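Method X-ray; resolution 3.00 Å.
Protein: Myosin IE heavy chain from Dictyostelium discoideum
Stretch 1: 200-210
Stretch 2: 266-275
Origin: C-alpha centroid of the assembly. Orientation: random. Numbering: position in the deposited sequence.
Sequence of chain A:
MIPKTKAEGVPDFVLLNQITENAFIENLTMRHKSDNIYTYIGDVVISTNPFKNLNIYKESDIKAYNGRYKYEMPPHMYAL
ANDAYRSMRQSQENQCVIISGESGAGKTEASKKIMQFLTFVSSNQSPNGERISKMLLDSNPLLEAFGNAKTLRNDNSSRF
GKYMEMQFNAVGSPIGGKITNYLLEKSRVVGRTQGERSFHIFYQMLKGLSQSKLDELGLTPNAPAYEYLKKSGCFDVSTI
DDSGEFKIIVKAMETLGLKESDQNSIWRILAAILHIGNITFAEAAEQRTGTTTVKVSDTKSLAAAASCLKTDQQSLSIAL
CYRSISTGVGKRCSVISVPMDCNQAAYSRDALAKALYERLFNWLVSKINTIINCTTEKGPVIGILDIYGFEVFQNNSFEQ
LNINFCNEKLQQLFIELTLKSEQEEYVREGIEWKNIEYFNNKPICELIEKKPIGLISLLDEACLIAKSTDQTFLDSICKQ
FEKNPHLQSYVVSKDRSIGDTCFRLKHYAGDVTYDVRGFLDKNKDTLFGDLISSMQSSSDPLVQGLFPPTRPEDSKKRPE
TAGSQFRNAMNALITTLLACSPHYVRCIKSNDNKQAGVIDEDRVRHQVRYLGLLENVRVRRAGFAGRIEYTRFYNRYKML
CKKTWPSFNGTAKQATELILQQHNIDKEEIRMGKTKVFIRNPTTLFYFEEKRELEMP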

# COMPACT_ATOMS: atom_id res chain seq x y z
N HIS A 200 -3.15 16.02 -1.91
CA HIS A 200 -2.26 17.13 -1.62
C HIS A 200 -2.04 18.10 -2.77
O HIS A 200 -2.37 19.28 -2.66
CB HIS A 200 -0.90 16.62 -1.14
CG HIS A 200 -0.97 15.85 0.14
ND1 HIS A 200 -1.96 16.05 1.07
CD2 HIS A 200 -0.15 14.90 0.64
CE1 HIS A 200 -1.76 15.24 2.10
NE2 HIS A 200 -0.67 14.53 1.86
N ILE A 201 -1.48 17.60 -3.86
CA ILE A 201 -1.17 18.42 -5.02
C ILE A 201 -2.17 19.55 -5.26
O ILE A 201 -1.77 20.67 -5.53
CB ILE A 201 -1.03 17.55 -6.28
CG1 ILE A 201 -0.41 18.36 -7.41
CG2 ILE A 201 -2.38 17.01 -6.70
CD1 ILE A 201 0.95 18.87 -7.09
N PHE A 202 -3.46 19.27 -5.15
CA PHE A 202 -4.47 20.30 -5.37
C PHE A 202 -4.21 21.51 -4.50
O PHE A 202 -4.08 22.62 -5.00
CB PHE A 202 -5.87 19.77 -5.07
CG PHE A 202 -6.44 18.90 -6.14
CD1 PHE A 202 -6.63 19.38 -7.42
CD2 PHE A 202 -6.82 17.59 -5.86
CE1 PHE A 202 -7.18 18.58 -8.40
CE2 PHE A 202 -7.38 16.78 -6.83
CZ PHE A 202 -7.56 17.27 -8.11
N TYR A 203 -4.12 21.29 -3.19
CA TYR A 203 -3.89 22.39 -2.26
C TYR A 203 -2.53 23.02 -2.45
O TYR A 203 -2.39 24.24 -2.39
CB TYR A 203 -4.03 21.89 -0.83
CG TYR A 203 -5.35 21.24 -0.58
CD1 TYR A 203 -5.57 19.91 -0.90
CD2 TYR A 203 -6.40 21.96 -0.05
CE1 TYR A 203 -6.81 19.31 -0.69
CE2 TYR A 203 -7.64 21.39 0.17
CZ TYR A 203 -7.84 20.06 -0.15
OH TYR A 203 -9.07 19.49 0.11
N GLN A 204 -1.52 22.20 -2.69
CA GLN A 204 -0.17 22.69 -2.86
C GLN A 204 0.01 23.52 -4.12
O GLN A 204 0.75 24.50 -4.14
CB GLN A 204 0.79 21.50 -2.84
CG GLN A 204 0.50 20.56 -1.68
CD GLN A 204 1.51 19.46 -1.55
OE1 GLN A 204 1.98 18.90 -2.54
NE2 GLN A 204 1.85 19.11 -0.31
N MET A 205 -0.67 23.13 -5.19
CA MET A 205 -0.60 23.86 -6.45
C MET A 205 -1.20 25.25 -6.26
O MET A 205 -0.64 26.26 -6.70
CB MET A 205 -1.37 23.14 -7.54
CG MET A 205 -1.84 24.06 -8.64
SD MET A 205 -3.04 23.26 -9.70
CE MET A 205 -2.05 22.93 -11.16
N LEU A 206 -2.35 25.29 -5.60
CA LEU A 206 -3.04 26.54 -5.35
C LEU A 206 -2.22 27.52 -4.52
O LEU A 206 -2.48 28.72 -4.56
CB LEU A 206 -4.38 26.25 -4.66
CG LEU A 206 -5.62 26.34 -5.54
CD1 LEU A 206 -5.33 25.79 -6.92
CD2 LEU A 206 -6.76 25.58 -4.89
N LYS A 207 -1.21 27.03 -3.80
CA LYS A 207 -0.37 27.89 -2.99
C LYS A 207 1.07 27.84 -3.45
O LYS A 207 1.96 28.34 -2.78
CB LYS A 207 -0.44 27.47 -1.53
CG LYS A 207 -1.86 27.37 -1.00
CD LYS A 207 -1.87 26.83 0.43
CE LYS A 207 -3.28 26.40 0.86
NZ LYS A 207 -3.36 25.81 2.24
N GLY A 208 1.30 27.25 -4.61
CA GLY A 208 2.66 27.15 -5.10
C GLY A 208 2.91 27.83 -6.43
O GLY A 208 3.97 28.41 -6.64
N LEU A 209 1.93 27.77 -7.32
CA LEU A 209 2.07 28.40 -8.63
C LEU A 209 2.06 29.92 -8.53
O LEU A 209 1.49 30.50 -7.60
CB LEU A 209 0.94 27.95 -9.55
CG LEU A 209 0.99 26.50 -10.01
CD1 LEU A 209 -0.14 26.24 -10.97
CD2 LEU A 209 2.32 26.21 -10.67
N SER A 210 2.71 30.56 -9.50
CA SER A 210 2.78 32.02 -9.55
C SER A 210 1.44 32.60 -9.95
O SER A 210 0.71 32.00 -10.74
CB SER A 210 3.84 32.44 -10.56
OG SER A 210 3.57 31.85 -11.82
N ILE A 266 0.42 19.25 -17.06
CA ILE A 266 -0.23 18.62 -15.91
C ILE A 266 -1.13 19.62 -15.21
O ILE A 266 -2.30 19.35 -14.94
CB ILE A 266 0.81 18.13 -14.88
CG1 ILE A 266 1.68 17.03 -15.48
CG2 ILE A 266 0.11 17.62 -13.63
CD1 ILE A 266 2.75 16.53 -14.55
N TRP A 267 -0.57 20.79 -14.91
CA TRP A 267 -1.30 21.83 -14.22
C TRP A 267 -2.68 22.09 -14.81
O TRP A 267 -3.66 22.25 -14.08
CB TRP A 267 -0.50 23.12 -14.21
CG TRP A 267 0.78 23.03 -13.46
CD1 TRP A 267 1.85 23.85 -13.60
CD2 TRP A 267 1.14 22.07 -12.45
NE1 TRP A 267 2.86 23.47 -12.75
CE2 TRP A 267 2.44 22.38 -12.03
CE3 TRP A 267 0.48 20.98 -11.87
CZ2 TRP A 267 3.11 21.64 -11.05
CZ3 TRP A 267 1.14 20.25 -10.89
CH2 TRP A 267 2.44 20.58 -10.50
N ARG A 268 -2.75 22.12 -16.14
CA ARG A 268 -4.02 22.37 -16.81
C ARG A 268 -5.07 21.37 -16.39
O ARG A 268 -6.17 21.75 -15.99
CB ARG A 268 -3.84 22.34 -18.33
CG ARG A 268 -2.92 23.43 -18.85
CD ARG A 268 -3.18 23.76 -20.30
NE ARG A 268 -1.96 23.67 -21.09
CZ ARG A 268 -1.48 22.53 -21.56
NH1 ARG A 268 -2.12 21.39 -21.32
NH2 ARG A 268 -0.34 22.52 -22.25
N ILE A 269 -4.73 20.08 -16.48
CA ILE A 269 -5.66 19.03 -16.09
C ILE A 269 -6.13 19.20 -14.65
O ILE A 269 -7.31 19.06 -14.36
CB ILE A 269 -5.03 17.64 -16.27
CG1 ILE A 269 -4.95 17.34 -17.76
CG2 ILE A 269 -5.86 16.59 -15.57
CD1 ILE A 269 -4.21 16.07 -18.08
N LEU A 270 -5.21 19.51 -13.74
CA LEU A 270 -5.64 19.71 -12.36
C LEU A 270 -6.60 20.90 -12.29
O LEU A 270 -7.64 20.83 -11.63
CB LEU A 270 -4.45 19.94 -11.44
CG LEU A 270 -3.60 18.72 -11.10
CD1 LEU A 270 -2.63 19.12 -10.00
CD2 LEU A 270 -4.46 17.56 -10.64
N ALA A 271 -6.25 21.99 -12.99
CA ALA A 271 -7.09 23.19 -13.00
C ALA A 271 -8.47 22.90 -13.62
O ALA A 271 -9.49 23.46 -13.20
CB ALA A 271 -6.40 24.29 -13.76
N ALA A 272 -8.48 22.03 -14.62
CA ALA A 272 -9.71 21.64 -15.30
C ALA A 272 -10.61 20.91 -14.32
O ALA A 272 -11.81 21.20 -14.24
CB ALA A 272 -9.39 20.74 -16.47
N ILE A 273 -10.03 19.98 -13.57
CA ILE A 273 -10.79 19.21 -12.59
C ILE A 273 -11.38 20.15 -11.56
O ILE A 273 -12.52 19.98 -11.13
CB ILE A 273 -9.90 18.17 -11.88
CG1 ILE A 273 -9.46 17.11 -12.90
CG2 ILE A 273 -10.65 17.52 -10.73
CD1 ILE A 273 -8.38 16.19 -12.41
N LEU A 274 -10.61 21.17 -11.19
CA LEU A 274 -11.08 22.15 -10.23
C LEU A 274 -12.24 22.96 -10.79
O LEU A 274 -13.21 23.25 -10.08
CB LEU A 274 -9.95 23.08 -9.82
CG LEU A 274 -8.91 22.51 -8.88
CD1 LEU A 274 -8.00 23.63 -8.40
CD2 LEU A 274 -9.60 21.86 -7.72
N HIS A 275 -12.15 23.34 -12.06
CA HIS A 275 -13.22 24.10 -12.68
C HIS A 275 -14.44 23.21 -12.86
O HIS A 275 -15.55 23.61 -12.55
CB HIS A 275 -12.76 24.68 -14.01
CG HIS A 275 -11.88 25.88 -13.86
ND1 HIS A 275 -10.81 26.14 -14.70
CD2 HIS A 275 -11.89 26.89 -12.96
CE1 HIS A 275 -10.22 27.25 -14.32
NE2 HIS A 275 -10.85 27.73 -13.26

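Not one hydrogen bond links these two segments of the myosin IE heavy chain, although together they bury 508 Å² of surface; the contact is made by apolar side chains and by the rings of two aromatic residues. It illustrates a general principle: large apolar side chains can fill a wide gap between helices. Here the N-to-C directions differ by 102° and the axes come no closer than 10.9 Å, and even the nearest pair of CA atoms, those of Phe202 and Leu270, lie 7.1 Å apart.

Leu270 stands at the centre of the arrangement. Its CB points toward the first helix, and its two methyls meet different partners: Leu270 CD1 lies 3.5 Å from Ile201 CG1, while Leu270 CD2 lies 3.7 Å from Phe202 CE1. The CA-to-CB bond of Phe202 points sideways relative to the second helix, yet its ring reaches across, where Phe202 CD1 approaches Leu274 CD2 at 3.9 Å and Phe202 CZ approaches Ile273 CG2 at 4.1 Å. One helical turn on, Leu206 CD1 lies 3.7 Å from Leu274 CD1.

Trp267 anchors the other side of Leu270. Met205 extends with chi1 and chi2 both t, bringing its CE to 3.3 Å from Trp267 CE3, a tight approach, and to 3.8 Å from Leu270 CB. The sulfur is a more distant neighbour: Met205 SD lies 5.5 Å from the centroid of the Trp267 six-membered ring, in an oblique position. Beyond the helix, Leu209 supplies a CH-pi contact, with its CD1 4.3 Å from the centroid of the Trp267 five-membered ring and only 19° off the normal. Leu209 CD1 thus lies over one face of the indole, at its five-membered ring, extending the packing past the helix itself.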